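Long-range contacts in putative D-glycero-D-manno-heptose 7-phosphate kinase (PDB 4N3O), which phosphorylates D-glycero-alpha-D-manno-heptose 7-phosphate at C-1 with ATP, an early step in making GDP-heptose for the bacterial capsule: residues Thr9-Arg14 / Glu335-Trp340; Ile40-His45 / Ser108-Gly113; Ser196-Arg201 / Phe330-Glu335; Val203-Asn208 / Arg321-Tyr326. All blocks are in the same frame, centred on the assembly; numbering follows the deposited sequence.

Contacts 1 and 2 adjoin in the large mixed sheet of this GHMP kinase, centres about 11 Å apart: strand 6-21 pairs with strand 338-341 in contact 1 and with strand 42-50, which carries contact 2. Contact 3, its centre about 16 Å from those of contacts 1 and 2, ties the loop after strand 326-327 to helix 192-200, and contact 4, its centre about 26 Å from that of contact 1, closes the edge of the four-stranded antiparallel sheet. Along the chain contact 1 encloses the others, contact 2 comes first of these, and contact 4 falls within contact 3. The C-terminal chain runs from the smaller sheet at contact 4 past contact 3 to contact 1.

Contact 1: Thr9-Arg14 / Glu335-Trp340; sequences TQTPLR and EGVKSW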
loop_
_atom_site.group_PDB
_atom_site.type_symbol
_atom_site.label_atom_id
_atom_site.label_comp_id
_atom_site.label_asym_id
_atom_site.label_seq_id
_atom_site.Cartn_x
_atom_site.Cartn_y
_atom_site.Cartn_z
ATOM N N THR A 9 0.989 -17.064 -3.174
ATOM C CA THR A 9 0.910 -16.538 -1.820
ATOM C C THR A 9 1.567 -15.151 -1.804
ATOM O O THR A 9 2.474 -14.837 -2.613
ATOM C CB THR A 9 1.552 -17.445 -0.734
ATOM O OG1 THR A 9 2.970 -17.427 -0.839
ATOM C CG2 THR A 9 1.062 -18.862 -0.847
ATOM N N GLN A 10 1.105 -14.341 -0.868
ATOM C CA GLN A 10 1.588 -12.979 -0.685
ATOM C C GLN A 10 1.736 -12.807 0.830
ATOM O O GLN A 10 0.792 -13.044 1.590
ATOM C CB GLN A 10 0.582 -12.016 -1.296
ATOM C CG GLN A 10 0.967 -10.568 -1.177
ATOM C CD GLN A 10 0.002 -9.630 -1.898
ATOM O OE1 GLN A 10 -0.949 -10.055 -2.576
ATOM N NE2 GLN A 10 0.256 -8.344 -1.761
ATOM N N THR A 11 2.926 -12.413 1.257
ATOM C CA THR A 11 3.266 -12.338 2.660
ATOM C C THR A 11 3.887 -10.990 2.939
ATOM O O THR A 11 4.832 -10.595 2.284
ATOM C CB THR A 11 4.301 -13.443 2.978
ATOM O OG1 THR A 11 3.846 -14.708 2.446
ATOM C CG2 THR A 11 4.556 -13.553 4.485
ATOM N N PRO A 12 3.376 -10.280 3.939
ATOM C CA PRO A 12 3.918 -8.964 4.181
ATOM C C PRO A 12 5.182 -8.924 5.000
ATOM O O PRO A 12 5.435 -9.802 5.813
ATOM C CB PRO A 12 2.791 -8.287 4.976
ATOM C CG PRO A 12 2.157 -9.394 5.726
ATOM C CD PRO A 12 2.273 -10.614 4.862
ATOM N N LEU A 13 5.967 -7.881 4.777
ATOM C CA LEU A 13 7.156 -7.616 5.556
ATOM C C LEU A 13 6.679 -6.881 6.802
ATOM O O LEU A 13 5.491 -6.562 6.931
ATOM C CB LEU A 13 8.125 -6.755 4.767
ATOM C CG LEU A 13 8.654 -7.458 3.512
ATOM C CD1 LEU A 13 9.560 -6.522 2.724
ATOM C CD2 LEU A 13 9.423 -8.710 3.883
ATOM N N ARG A 14 7.584 -6.606 7.721
ATOM C CA ARG A 14 7.196 -5.963 8.954
ATOM C C ARG A 14 8.123 -4.856 9.323
ATOM O O ARG A 14 9.286 -4.842 8.947
ATOM C CB ARG A 14 7.221 -6.951 10.123
ATOM C CG ARG A 14 8.607 -7.532 10.342
ATOM C CD ARG A 14 8.951 -7.595 11.814
ATOM N NE ARG A 14 10.340 -7.988 12.046
ATOM C CZ ARG A 14 11.394 -7.200 11.812
ATOM N NH1 ARG A 14 11.236 -5.985 11.278
ATOM N NH2 ARG A 14 12.620 -7.640 12.081
ATOM N N GLU A 335 -3.917 -8.126 7.445
ATOM C CA GLU A 335 -3.666 -9.541 7.264
ATOM C C GLU A 335 -2.211 -9.937 7.255
ATOM O O GLU A 335 -1.323 -9.142 6.960
ATOM C CB GLU A 335 -4.254 -10.024 5.916
ATOM C CG GLU A 335 -5.688 -10.532 5.945
ATOM C CD GLU A 335 -6.087 -11.222 4.634
ATOM O OE1 GLU A 335 -6.067 -10.561 3.568
ATOM O OE2 GLU A 335 -6.442 -12.425 4.670
ATOM N N GLY A 336 -1.998 -11.212 7.536
ATOM C CA GLY A 336 -0.689 -11.828 7.420
ATOM C C GLY A 336 -0.707 -12.530 6.060
ATOM O O GLY A 336 -1.404 -12.088 5.131
ATOM N N VAL A 337 0.013 -13.646 5.951
ATOM C CA VAL A 337 0.102 -14.369 4.693
ATOM C C VAL A 337 -1.262 -14.740 4.119
ATOM O O VAL A 337 -2.134 -15.204 4.840
ATOM C CB VAL A 337 0.936 -15.663 4.842
ATOM C CG1 VAL A 337 0.226 -16.675 5.725
ATOM C CG2 VAL A 337 1.241 -16.261 3.479
ATOM N N LYS A 338 -1.458 -14.486 2.826
ATOM C CA LYS A 338 -2.696 -14.909 2.172
ATOM C C LYS A 338 -2.323 -15.791 0.973
ATOM O O LYS A 338 -1.232 -15.690 0.444
ATOM C CB LYS A 338 -3.596 -13.739 1.729
ATOM C CG LYS A 338 -3.149 -12.963 0.501
ATOM C CD LYS A 338 -2.576 -11.593 0.810
ATOM C CE LYS A 338 -3.698 -10.636 1.168
ATOM N NZ LYS A 338 -3.176 -9.267 1.386
ATOM N N SER A 339 -3.222 -16.673 0.574
ATOM C CA SER A 339 -2.970 -17.538 -0.565
ATOM C C SER A 339 -4.231 -17.778 -1.327
ATOM O O SER A 339 -5.312 -17.672 -0.779
ATOM C CB SER A 339 -2.477 -18.893 -0.101
ATOM O OG SER A 339 -3.495 -19.475 0.654
ATOM N N TRP A 340 -4.077 -18.136 -2.593
ATOM C CA TRP A 340 -5.204 -18.447 -3.447
ATOM C C TRP A 340 -4.746 -19.366 -4.553
ATOM O O TRP A 340 -3.561 -19.466 -4.838
ATOM C CB TRP A 340 -5.849 -17.167 -4.011
ATOM C CG TRP A 340 -4.961 -16.286 -4.899
ATOM C CD1 TRP A 340 -4.962 -16.244 -6.263
ATOM C CD2 TRP A 340 -4.008 -15.301 -4.474
ATOM N NE1 TRP A 340 -4.078 -15.298 -6.715
ATOM C CE2 TRP A 340 -3.481 -14.699 -5.635
ATOM C CE3 TRP A 340 -3.552 -14.868 -3.227
ATOM C CZ2 TRP A 340 -2.495 -13.710 -5.587
ATOM C CZ3 TRP A 340 -2.578 -13.867 -3.179
ATOM C CH2 TRP A 340 -2.065 -13.304 -4.347
#
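Q10 and K338 form an antiparallel hydrogen-bonded pair joining strand 9-14 to the C-terminal strand 338-340, axes 171° apart, in the large mixed sheet of the GHMP kinase fold. Q10 N donates a hydrogen bond to K338 O at 3.0 Å, and K338 N returns one to Q10 O at 2.9 Å. Next to it T9 faces S339 in a non-hydrogen-bonded pair, where T9 CA also makes a CA-H...O contact with K338 O. Before K338 the segment is not yet strand, but V337 CA makes a second such contact with Q10 O. Strand 9-14 also carries R14, assigned by similarity as transition-state stabilizer and salt-bridged to D163, the proposed proton acceptor.

Among the van der Waals contacts, T9 CG2 touches S339 CB at 3.6 Å on the face they share, while T9 OG1 is hydrogen-bonded to G125 O in helix 118-134. V337 lies beside T11, its CG2 3.2 Å from T11 OG1, and P12 CD rests on the peptide carbon of G336.

On the opposite face Q10 and K338 run side by side, and the lysine chain, bent at chi2 (-106°), brings CD to 3.8 Å from Q10 CB. W340 comes in beyond them, its indole nitrogen hydrogen-bonded to E197 of the second subunit; its ring plane lies 63° from the Q10 amide, with CH2 3.9 Å from Q10 OE1.

Contact 2: Ile40-His45 / Ser108-Gly113; sequences ISLYIH and SDVPSG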
loop_
_atom_site.group_PDB
_atom_site.type_symbol
_atom_site.label_atom_id
_atom_site.label_comp_id
_atom_site.label_asym_id
_atom_site.label_seq_id
_atom_site.Cartn_x
_atom_site.Cartn_y
_atom_site.Cartn_z
ATOM N N ILE A 40 3.439 -4.408 7.002
ATOM C CA ILE A 40 3.259 -3.328 6.040
ATOM C C ILE A 40 3.061 -3.838 4.629
ATOM O O ILE A 40 3.322 -4.997 4.343
ATOM C CB ILE A 40 4.407 -2.333 6.092
ATOM C CG1 ILE A 40 5.751 -3.034 5.879
ATOM C CG2 ILE A 40 4.396 -1.625 7.428
ATOM C CD1 ILE A 40 6.914 -2.062 5.813
ATOM N N SER A 41 2.640 -2.932 3.748
ATOM C CA SER A 41 2.282 -3.245 2.360
ATOM C C SER A 41 3.459 -3.459 1.402
ATOM O O SER A 41 3.429 -2.987 0.279
ATOM C CB SER A 41 1.365 -2.122 1.807
ATOM O OG SER A 41 2.060 -0.870 1.788
ATOM N N LEU A 42 4.496 -4.142 1.863
ATOM C CA LEU A 42 5.662 -4.468 1.048
ATOM C C LEU A 42 5.703 -5.971 1.246
ATOM O O LEU A 42 5.680 -6.458 2.371
ATOM C CB LEU A 42 6.919 -3.776 1.556
ATOM C CG LEU A 42 6.848 -2.249 1.576
ATOM C CD1 LEU A 42 8.031 -1.661 2.317
ATOM C CD2 LEU A 42 6.792 -1.692 0.175
ATOM N N TYR A 43 5.766 -6.704 0.156
ATOM C CA TYR A 43 5.579 -8.119 0.226
ATOM C C TYR A 43 6.591 -8.991 -0.476
ATOM O O TYR A 43 7.368 -8.545 -1.325
ATOM C CB TYR A 43 4.237 -8.426 -0.484
ATOM C CG TYR A 43 3.003 -7.707 0.032
ATOM C CD1 TYR A 43 2.279 -8.220 1.096
ATOM C CD2 TYR A 43 2.513 -6.546 -0.598
ATOM C CE1 TYR A 43 1.130 -7.592 1.554
ATOM C CE2 TYR A 43 1.358 -5.901 -0.135
ATOM C CZ TYR A 43 0.669 -6.445 0.928
ATOM O OH TYR A 43 -0.467 -5.848 1.407
ATOM N N ILE A 44 6.510 -10.264 -0.122
ATOM C CA ILE A 44 7.229 -11.333 -0.784
ATOM C C ILE A 44 6.137 -12.116 -1.507
ATOM O O ILE A 44 5.140 -12.509 -0.897
ATOM C CB ILE A 44 8.012 -12.219 0.185
ATOM C CG1 ILE A 44 9.245 -11.430 0.626
ATOM C CG2 ILE A 44 8.417 -13.524 -0.505
ATOM C CD1 ILE A 44 10.213 -12.186 1.480
ATOM N N HIS A 45 6.333 -12.308 -2.810
ATOM C CA HIS A 45 5.360 -12.950 -3.662
ATOM C C HIS A 45 5.879 -14.315 -4.033
ATOM O O HIS A 45 7.037 -14.459 -4.368
ATOM C CB HIS A 45 5.155 -12.123 -4.945
ATOM C CG HIS A 45 4.944 -10.666 -4.692
ATOM N ND1 HIS A 45 3.692 -10.106 -4.581
ATOM C CD2 HIS A 45 5.829 -9.654 -4.498
ATOM C CE1 HIS A 45 3.812 -8.811 -4.332
ATOM N NE2 HIS A 45 5.097 -8.511 -4.284
ATOM N N SER A 108 10.805 -10.323 -3.848
ATOM C CA SER A 108 10.456 -9.390 -2.798
ATOM C C SER A 108 10.275 -8.002 -3.327
ATOM O O SER A 108 10.916 -7.633 -4.295
ATOM C CB SER A 108 11.581 -9.352 -1.760
ATOM O OG SER A 108 11.374 -8.263 -0.861
ATOM N N ASP A 109 9.416 -7.215 -2.681
ATOM C CA ASP A 109 9.231 -5.809 -3.089
ATOM C C ASP A 109 10.389 -4.915 -2.654
ATOM O O ASP A 109 10.488 -3.782 -3.117
ATOM C CB ASP A 109 7.941 -5.236 -2.519
ATOM C CG ASP A 109 6.725 -5.773 -3.195
ATOM O OD1 ASP A 109 6.844 -6.158 -4.360
ATOM O OD2 ASP A 109 5.645 -5.806 -2.575
ATOM N N VAL A 110 11.245 -5.414 -1.761
ATOM C CA VAL A 110 12.382 -4.644 -1.274
ATOM C C VAL A 110 13.678 -5.392 -1.546
ATOM O O VAL A 110 13.683 -6.607 -1.579
ATOM C CB VAL A 110 12.298 -4.349 0.237
ATOM C CG1 VAL A 110 10.944 -3.744 0.584
ATOM C CG2 VAL A 110 12.541 -5.610 1.056
ATOM N N PRO A 111 14.784 -4.653 -1.716
ATOM C CA PRO A 111 16.092 -5.241 -2.003
ATOM C C PRO A 111 16.678 -6.096 -0.878
ATOM O O PRO A 111 16.265 -6.012 0.293
ATOM C CB PRO A 111 17.003 -4.010 -2.233
ATOM C CG PRO A 111 16.086 -2.843 -2.398
ATOM C CD PRO A 111 14.858 -3.182 -1.611
ATOM N N SER A 112 17.661 -6.898 -1.258
ATOM C CA SER A 112 18.371 -7.772 -0.338
ATOM C C SER A 112 19.036 -6.981 0.799
ATOM O O SER A 112 19.536 -5.871 0.585
ATOM C CB SER A 112 19.436 -8.560 -1.121
ATOM O OG SER A 112 20.172 -9.434 -0.283
ATOM N N GLY A 113 19.004 -7.543 2.009
ATOM C CA GLY A 113 19.654 -6.928 3.169
ATOM C C GLY A 113 18.787 -6.075 4.077
ATOM O O GLY A 113 19.168 -5.797 5.215
#
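The end of strand 102-108 meets strand 42-50 at one antiparallel, non-hydrogen-bonded pair, I44 with S108, where the CA atoms are 4.3 Å apart. The pair belongs to the large mixed sheet of the GHMP kinase fold, and segment 108-113 departs from it at once into the loop that leads to the glycine-rich ATP-binding segment, in which G113 is assigned by similarity. One backbone bond follows the pair: D109 N donates to Y43 O at 2.8 Å. The same carbonyl receives a CA-H...O contact from S108.

D109 carries most of the side-chain contact, its carboxylate turned back onto the strand. With CG set beside its own backbone N (chi1 -73°), the group reaches both the main chain and a side chain of strand 42-45. OD2 accepts Y43 N at 2.9 Å, a donor lying 37° out of the carboxylate plane. OD1 takes H45 NE2 at 2.9 Å, also from above that plane but close to the plane of the imidazole, and a weak bond runs from the same nitrogen to OD2. Ring and carboxylate are turned 60° apart. The histidine is therefore held at its NE2 edge, while Y107 stacks on the ring. A negative charge here would be expected to favour a protonated imidazole.

Around this polar centre, I44 CG1 packs on S108 CB; the OG of S108 donates to V110 O in the carbonyl plane, on a lone pair. At the start of the strand L42 crosses V110 at about a right angle, CD1 lying 4.0 Å from V110 CG1.

Contact 3: Ser196-Arg201 / Phe330-Glu335; sequences SELEAR and FSFTKE
E199 reaches from the last turn of helix 192-200 across F332, its CG 3.6 Å from CD2 of the ring, the two side chains running antiparallel past one another. The contact joins this helix to the loop that, in this GHMP kinase, runs from the short strand 326-327 back to the N-terminal sheet. Because the glutamate chain is extended beyond CG, its carboxylate arrives at the backbone of the loop, where F332 N donates to OE2 at 2.8 Å in a nearly straight bond (171°). The donor stands 42° out of the carboxylate plane. OE2 also lies against S331 CA and CB, so one oxygen both accepts the peptide proton and packs on the preceding residue.

Carboxylate and ring planes are 36° apart. On the loop side F330 CE2 sits 3.8 Å above one face of the F332 ring, displaced toward its rim, and F172 meets F332 edge-to-face. The loop is tied to strand 31-40 and the corner after it through T333 and S331, the latter donating its N to S41 OG. From the helix, L198 CB makes an apolar contact with F332 CE2 at 3.5 Å.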
loop_
_atom_site.group_PDB
_atom_site.type_symbol
_atom_site.label_atom_id
_atom_site.label_comp_id
_atom_site.label_asym_id
_atom_site.label_seq_id
_atom_site.Cartn_x
_atom_site.Cartn_y
_atom_site.Cartn_z
ATOM N N SER A 196 -4.058 4.719 10.186
ATOM C CA SER A 196 -4.065 5.782 9.196
ATOM C C SER A 196 -3.313 6.985 9.681
ATOM O O SER A 196 -2.612 7.638 8.899
ATOM C CB SER A 196 -5.494 6.194 8.859
ATOM O OG SER A 196 -6.191 5.116 8.272
ATOM N N GLU A 197 -3.449 7.279 10.974
ATOM C CA GLU A 197 -2.791 8.440 11.566
ATOM C C GLU A 197 -1.299 8.161 11.639
ATOM O O GLU A 197 -0.482 9.036 11.341
ATOM C CB GLU A 197 -3.357 8.755 12.952
ATOM C CG GLU A 197 -2.696 9.951 13.614
ATOM C CD GLU A 197 -2.959 11.258 12.881
ATOM O OE1 GLU A 197 -3.924 11.328 12.088
ATOM O OE2 GLU A 197 -2.221 12.231 13.113
ATOM N N LEU A 198 -0.933 6.944 12.041
ATOM C CA LEU A 198 0.494 6.582 12.054
ATOM C C LEU A 198 1.109 6.719 10.656
ATOM O O LEU A 198 2.214 7.260 10.525
ATOM C CB LEU A 198 0.712 5.181 12.579
ATOM C CG LEU A 198 0.884 5.051 14.074
ATOM C CD1 LEU A 198 0.878 3.572 14.433
ATOM C CD2 LEU A 198 2.201 5.714 14.501
ATOM N N GLU A 199 0.400 6.233 9.631
ATOM C CA GLU A 199 0.863 6.361 8.227
ATOM C C GLU A 199 1.022 7.827 7.843
ATOM O O GLU A 199 1.976 8.191 7.164
ATOM C CB GLU A 199 -0.110 5.700 7.256
ATOM C CG GLU A 199 -0.185 4.196 7.417
ATOM C CD GLU A 199 -1.481 3.555 6.895
ATOM O OE1 GLU A 199 -2.275 4.203 6.172
ATOM O OE2 GLU A 199 -1.703 2.362 7.213
ATOM N N ALA A 200 0.085 8.673 8.277
ATOM C CA ALA A 200 0.144 10.114 7.940
ATOM C C ALA A 200 1.367 10.789 8.560
ATOM O O ALA A 200 1.896 11.755 8.001
ATOM C CB ALA A 200 -1.125 10.818 8.384
ATOM N N ARG A 201 1.820 10.250 9.698
ATOM C CA ARG A 201 2.969 10.773 10.435
ATOM C C ARG A 201 4.282 10.118 10.068
ATOM O O ARG A 201 5.278 10.400 10.697
ATOM C CB ARG A 201 2.843 10.419 11.916
ATOM C CG ARG A 201 1.565 10.753 12.640
ATOM C CD ARG A 201 1.599 12.076 13.315
ATOM N NE ARG A 201 0.539 12.145 14.304
ATOM C CZ ARG A 201 0.304 13.208 15.057
ATOM N NH1 ARG A 201 -0.695 13.192 15.930
ATOM N NH2 ARG A 201 1.055 14.297 14.921
ATOM N N PHE A 330 3.899 3.217 1.978
ATOM C CA PHE A 330 3.376 1.977 2.479
ATOM C C PHE A 330 2.170 2.236 3.355
ATOM O O PHE A 330 1.958 3.343 3.786
ATOM C CB PHE A 330 4.443 1.278 3.341
ATOM C CG PHE A 330 4.680 1.948 4.648
ATOM C CD1 PHE A 330 5.551 3.003 4.747
ATOM C CD2 PHE A 330 4.010 1.516 5.798
ATOM C CE1 PHE A 330 5.776 3.627 5.967
ATOM C CE2 PHE A 330 4.212 2.145 7.020
ATOM C CZ PHE A 330 5.102 3.203 7.104
ATOM N N SER A 331 1.417 1.180 3.642
ATOM C CA SER A 331 0.301 1.226 4.582
ATOM C C SER A 331 0.570 0.112 5.584
ATOM O O SER A 331 1.336 -0.807 5.294
ATOM C CB SER A 331 -1.000 0.826 3.901
ATOM O OG SER A 331 -1.125 1.422 2.649
ATOM N N PHE A 332 -0.069 0.171 6.743
ATOM C CA PHE A 332 -0.018 -0.949 7.671
ATOM C C PHE A 332 -1.112 -1.891 7.202
ATOM O O PHE A 332 -2.175 -1.433 6.842
ATOM C CB PHE A 332 -0.278 -0.507 9.103
ATOM C CG PHE A 332 0.791 0.376 9.637
ATOM C CD1 PHE A 332 2.074 -0.129 9.863
ATOM C CD2 PHE A 332 0.544 1.703 9.921
ATOM C CE1 PHE A 332 3.087 0.676 10.349
ATOM C CE2 PHE A 332 1.557 2.509 10.418
ATOM C CZ PHE A 332 2.836 1.993 10.625
ATOM N N THR A 333 -0.852 -3.191 7.145
ATOM C CA THR A 333 -1.888 -4.142 6.715
ATOM C C THR A 333 -2.473 -4.890 7.885
ATOM O O THR A 333 -1.824 -5.042 8.922
ATOM C CB THR A 333 -1.353 -5.216 5.766
ATOM O OG1 THR A 333 -0.356 -6.000 6.445
ATOM C CG2 THR A 333 -0.787 -4.588 4.515
ATOM N N LYS A 334 -3.687 -5.392 7.672
ATOM C CA LYS A 334 -4.467 -6.125 8.665
ATOM C C LYS A 334 -4.171 -7.606 8.637
ATOM O O LYS A 334 -4.213 -8.269 9.661
ATOM C CB LYS A 334 -5.968 -5.969 8.343
ATOM C CG LYS A 334 -6.491 -4.541 8.387
ATOM C CD LYS A 334 -7.005 -4.137 9.753
ATOM C CE LYS A 334 -8.349 -4.790 10.032
ATOM N NZ LYS A 334 -8.921 -4.354 11.332
ATOM N N GLU A 335 -3.917 -8.126 7.445
ATOM C CA GLU A 335 -3.666 -9.541 7.264
ATOM C C GLU A 335 -2.211 -9.937 7.255
ATOM O O GLU A 335 -1.323 -9.142 6.960
ATOM C CB GLU A 335 -4.254 -10.024 5.916
ATOM C CG GLU A 335 -5.688 -10.532 5.945
ATOM C CD GLU A 335 -6.087 -11.222 4.634
ATOM O OE1 GLU A 335 -6.067 -10.561 3.568
ATOM O OE2 GLU A 335 -6.442 -12.425 4.670
#

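Contact 4: Val203-Asn208 / Arg321-Tyr326; sequences VLYFTN and RKEQGY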
loop_
_atom_site.group_PDB
_atom_site.type_symbol
_atom_site.label_atom_id
_atom_site.label_comp_id
_atom_site.label_asym_id
_atom_site.label_seq_id
_atom_site.Cartn_x
_atom_site.Cartn_y
_atom_site.Cartn_z
ATOM N N VAL A 203 7.427 8.461 7.374
ATOM C CA VAL A 203 8.129 8.357 6.113
ATOM C C VAL A 203 9.188 7.261 6.227
ATOM O O VAL A 203 9.946 7.219 7.181
ATOM C CB VAL A 203 8.845 9.666 5.765
ATOM C CG1 VAL A 203 9.724 9.471 4.530
ATOM C CG2 VAL A 203 7.840 10.778 5.554
ATOM N N LEU A 204 9.221 6.379 5.249
ATOM C CA LEU A 204 10.175 5.270 5.211
ATOM C C LEU A 204 11.152 5.563 4.072
ATOM O O LEU A 204 10.733 5.729 2.931
ATOM C CB LEU A 204 9.420 3.970 4.930
ATOM C CG LEU A 204 10.271 2.705 4.818
ATOM C CD1 LEU A 204 11.075 2.497 6.087
ATOM C CD2 LEU A 204 9.411 1.480 4.526
ATOM N N TYR A 205 12.442 5.629 4.379
ATOM C CA TYR A 205 13.461 5.957 3.389
ATOM C C TYR A 205 14.596 4.951 3.342
ATOM O O TYR A 205 15.243 4.708 4.345
ATOM C CB TYR A 205 14.037 7.326 3.740
ATOM C CG TYR A 205 15.191 7.802 2.879
ATOM C CD1 TYR A 205 14.980 8.220 1.568
ATOM C CD2 TYR A 205 16.490 7.887 3.396
ATOM C CE1 TYR A 205 16.022 8.675 0.783
ATOM C CE2 TYR A 205 17.543 8.344 2.619
ATOM C CZ TYR A 205 17.302 8.735 1.315
ATOM O OH TYR A 205 18.331 9.183 0.523
ATOM N N PHE A 206 14.823 4.369 2.168
ATOM C CA PHE A 206 15.945 3.472 1.951
ATOM C C PHE A 206 17.094 4.346 1.505
ATOM O O PHE A 206 16.972 5.101 0.549
ATOM C CB PHE A 206 15.630 2.395 0.927
ATOM C CG PHE A 206 14.768 1.290 1.471
ATOM C CD1 PHE A 206 15.345 0.186 2.082
ATOM C CD2 PHE A 206 13.385 1.353 1.382
ATOM C CE1 PHE A 206 14.556 -0.837 2.592
ATOM C CE2 PHE A 206 12.597 0.336 1.878
ATOM C CZ PHE A 206 13.182 -0.758 2.487
ATOM N N THR A 207 18.216 4.204 2.192
ATOM C CA THR A 207 19.375 5.070 2.005
ATOM C C THR A 207 20.301 4.866 0.814
ATOM O O THR A 207 20.758 5.854 0.225
ATOM C CB THR A 207 20.282 4.951 3.233
ATOM O OG1 THR A 207 20.777 3.612 3.313
ATOM C CG2 THR A 207 19.512 5.292 4.510
ATOM N N ASN A 208 20.586 3.605 0.478
ATOM C CA ASN A 208 21.536 3.255 -0.584
ATOM C C ASN A 208 22.909 3.818 -0.242
ATOM O O ASN A 208 23.624 4.323 -1.098
ATOM C CB ASN A 208 21.069 3.720 -1.975
ATOM C CG ASN A 208 19.805 3.007 -2.437
ATOM O OD1 ASN A 208 19.323 2.071 -1.783
ATOM N ND2 ASN A 208 19.259 3.446 -3.569
ATOM N N ARG A 321 13.800 12.819 -1.817
ATOM C CA ARG A 321 13.884 12.321 -3.203
ATOM C C ARG A 321 15.097 12.864 -3.985
ATOM O O ARG A 321 15.425 12.339 -5.056
ATOM C CB ARG A 321 12.621 12.625 -4.022
ATOM C CG ARG A 321 11.309 12.005 -3.543
ATOM C CD ARG A 321 10.281 12.016 -4.682
ATOM N NE ARG A 321 8.880 11.919 -4.249
ATOM C CZ ARG A 321 8.272 10.809 -3.825
ATOM N NH1 ARG A 321 8.934 9.660 -3.717
ATOM N NH2 ARG A 321 6.991 10.862 -3.467
ATOM N N LYS A 322 15.745 13.914 -3.474
ATOM C CA LYS A 322 16.911 14.511 -4.145
ATOM C C LYS A 322 18.197 13.839 -3.714
ATOM O O LYS A 322 19.270 14.148 -4.228
ATOM C CB LYS A 322 17.009 16.003 -3.845
ATOM C CG LYS A 322 15.837 16.783 -4.379
ATOM C CD LYS A 322 15.863 18.235 -3.966
ATOM C CE LYS A 322 14.596 18.920 -4.461
ATOM N NZ LYS A 322 14.356 20.217 -3.783
ATOM N N GLU A 323 18.087 12.924 -2.766
ATOM C CA GLU A 323 19.243 12.220 -2.267
ATOM C C GLU A 323 19.371 10.887 -2.987
ATOM O O GLU A 323 18.498 10.510 -3.776
ATOM C CB GLU A 323 19.128 12.063 -0.759
ATOM C CG GLU A 323 19.052 13.406 -0.026
ATOM C CD GLU A 323 20.327 14.243 -0.171
ATOM O OE1 GLU A 323 20.278 15.474 0.061
ATOM O OE2 GLU A 323 21.385 13.673 -0.526
ATOM N N GLN A 324 20.460 10.178 -2.722
ATOM C CA GLN A 324 20.745 8.922 -3.414
ATOM C C GLN A 324 19.775 7.781 -3.093
ATOM O O GLN A 324 19.715 6.801 -3.826
ATOM C CB GLN A 324 22.190 8.464 -3.141
ATOM C CG GLN A 324 22.461 7.988 -1.714
ATOM C CD GLN A 324 23.887 7.486 -1.520
ATOM O OE1 GLN A 324 24.527 7.011 -2.462
ATOM N NE2 GLN A 324 24.381 7.567 -0.287
ATOM N N GLY A 325 19.034 7.890 -1.999
ATOM C CA GLY A 325 18.086 6.835 -1.638
ATOM C C GLY A 325 16.720 7.011 -2.283
ATOM O O GLY A 325 16.587 7.626 -3.332
ATOM N N TYR A 326 15.705 6.421 -1.676
ATOM C CA TYR A 326 14.350 6.615 -2.154
ATOM C C TYR A 326 13.367 6.402 -1.024
ATOM O O TYR A 326 13.602 5.616 -0.105
ATOM C CB TYR A 326 14.012 5.719 -3.348
ATOM C CG TYR A 326 13.938 4.252 -3.053
ATOM C CD1 TYR A 326 12.736 3.666 -2.655
ATOM C CD2 TYR A 326 15.058 3.433 -3.208
ATOM C CE1 TYR A 326 12.650 2.306 -2.394
ATOM C CE2 TYR A 326 14.988 2.068 -2.956
ATOM C CZ TYR A 326 13.785 1.509 -2.538
ATOM O OH TYR A 326 13.715 0.150 -2.276
#
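F206 and Y326 form an antiparallel hydrogen-bonded pair, F206 N donating to Y326 O and Y326 N to F206 O, each at 2.9 Å. Their side chains leave the same face of the sheet side by side. The rings are near parallel, planes 24° apart, but strongly offset, with little ring-on-ring overlap; what meets the tyrosine face is F206 CB, a CH-pi contact 4.2 Å from the ring centroid. In return Y326 OH lies over one face of the phenylalanine, 3.9 Å from CD2.

From the other face Y205 reaches under the turn that precedes the bridge. Its CG is anti to the backbone N (chi1 176°), and the phenol ring lies against the G325-Y326 peptide, CE1 3.4 Å from Y326 N, while OH accepts G325 N at 2.9 Å. The turn is tight here: G325, with no side chain, lets its CA come 3.0 Å from F206 O in a CA-H...O contact, beside the Y205 ring. E323 CB touches the same tyrosine hydroxyl, while its carboxylate turns away to a salt bridge with R280.

Beyond the strand end, N208 ND2 makes a weak bond to Q324 O, and Q324 CG packs against T207 O.

The pair joins strand 202-206 to strand 326-327 at one margin of the four-stranded antiparallel sheet. Helix 276-287 meets Y205 and E323, helix 313-320 also reaches Y205, and on the opposite face F206 touches S114 and L116 of the predicted ATP-binding loop.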